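Local coordinates for YebG family protein (Pseudomonas syringae pv. tomato, PDB 3ERM) that is of unknown function but belongs to the YebG family and packs in the crystal as a two-fold symmetric, largely helical pair, at the interface of chains A and B. Sequence-based numbering; all coordinates share one arbitrary frame. Chains: chain A/B, uncharacterized conserved protein.

The interface of chains A and B. Residues chain A 34-35, 38, 66; chain B 72, 77-78, 80.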
# COMPACT_ATOMS: atom_id res chain seq x y z
N GLU A 34 -6.48 -6.42 11.02
CA GLU A 34 -5.60 -7.54 10.69
C GLU A 34 -4.70 -7.21 9.48
O GLU A 34 -3.54 -7.58 9.48
CB GLU A 34 -6.40 -8.83 10.47
CG GLU A 34 -5.52 -10.04 10.15
CD GLU A 34 -6.27 -11.23 9.48
OE1 GLU A 34 -7.48 -11.10 9.08
OE2 GLU A 34 -5.60 -12.31 9.34
N LEU A 35 -5.23 -6.50 8.48
CA LEU A 35 -4.47 -6.04 7.32
C LEU A 35 -3.46 -4.96 7.65
O LEU A 35 -2.35 -4.95 7.10
CB LEU A 35 -5.38 -5.47 6.24
CG LEU A 35 -4.68 -4.93 4.97
CD1 LEU A 35 -3.90 -6.00 4.17
CD2 LEU A 35 -5.69 -4.22 4.06
N LEU A 38 -0.50 -6.69 9.34
CA LEU A 38 0.41 -7.44 8.52
C LEU A 38 1.20 -6.48 7.65
O LEU A 38 2.40 -6.63 7.51
CB LEU A 38 -0.35 -8.48 7.69
CG LEU A 38 -1.03 -9.60 8.50
CD1 LEU A 38 -2.09 -10.33 7.69
CD2 LEU A 38 -0.06 -10.61 9.09
N ARG A 66 -8.67 0.26 1.63
CA ARG A 66 -8.18 -0.94 0.95
C ARG A 66 -8.79 -1.14 -0.43
O ARG A 66 -8.09 -1.65 -1.32
CB ARG A 66 -8.27 -2.22 1.81
CG ARG A 66 -9.62 -2.69 2.13
CD ARG A 66 -9.58 -3.89 3.07
NE ARG A 66 -8.93 -5.09 2.48
CZ ARG A 66 -8.70 -6.23 3.14
NH1 ARG A 66 -9.06 -6.38 4.41
NH2 ARG A 66 -8.10 -7.24 2.51
N ALA B 72 -3.59 -8.93 -1.55
CA ALA B 72 -3.76 -8.64 -0.15
C ALA B 72 -4.86 -7.62 0.08
O ALA B 72 -5.66 -7.78 0.96
CB ALA B 72 -2.44 -8.11 0.47
N ALA B 77 -5.41 -10.54 3.68
CA ALA B 77 -4.12 -10.04 4.04
C ALA B 77 -3.05 -11.13 3.92
O ALA B 77 -1.89 -10.85 3.60
CB ALA B 77 -4.18 -9.48 5.46
N THR B 78 -3.44 -12.38 4.14
CA THR B 78 -2.47 -13.45 4.22
C THR B 78 -1.79 -13.75 2.88
O THR B 78 -0.86 -14.54 2.83
CB THR B 78 -3.12 -14.68 4.80
OG1 THR B 78 -3.78 -15.41 3.76
CG2 THR B 78 -4.12 -14.25 5.90
N LEU B 80 0.06 -11.63 1.69
CA LEU B 80 1.35 -11.01 1.97
C LEU B 80 2.42 -12.05 2.29
O LEU B 80 3.60 -11.80 2.03
CB LEU B 80 1.25 -9.94 3.07
CG LEU B 80 0.36 -8.74 2.73
CD1 LEU B 80 0.10 -7.86 3.92
CD2 LEU B 80 0.93 -7.92 1.61
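B:Ala77, at the start of the 3-10 helix 77-82, turns its methyl toward A:Leu35 and A:Leu38, one helical turn apart on helix 22-46 of the other YebG-family chain. The arrangement is a methyl set against a leucine-lined helix face, part of a two-fold symmetric interface in which the same contact recurs with the chains exchanged; whether this pairing is the biological one the structure alone does not show. B:Ala77 has 55 Å² of its surface buried by chain A, and A:Leu38 42 Å² by chain B, so the packing centres on these two. A:Leu35 reaches the methyl with its CD1 branch, 3.7 Å from B:Ala77 CB. Its CG lies anti to the backbone N (chi1 179°), and CD2, the other branch, turns instead toward A:Arg66 of its own chain, 3.7 Å above the guanidinium plane and over its centre. A:Leu38 approaches the same methyl with CD1, though their modelled separation is too short to be trusted. A:Leu38 also meets B:Leu80 through its CB, 3.8 Å from B:Leu80 CD1. B:Leu80 thus meets the base of the leucine side chain, while B:Ala77 lies by its outer end.

Away from this apolar core the fit is looser. The extended A:Glu34 side chain reaches toward B:Thr78, carboxylate oxygen OE2 4.2 Å from the methyl CG2; the meeting is polar group against methyl, without a hydrogen bond. At the other margin A:Arg66, from helix 66-74, bends at chi3 (-64°) and brings NH2 to 2.9 Å from the backbone carbonyl O of B:Ala72, near the end of the partner's helix 66-74. No N-H of the guanidinium is directed at the carbonyl oxygen, so the short distance is not a hydrogen bond. The positive guanidinium may still interact favourably with that carbonyl.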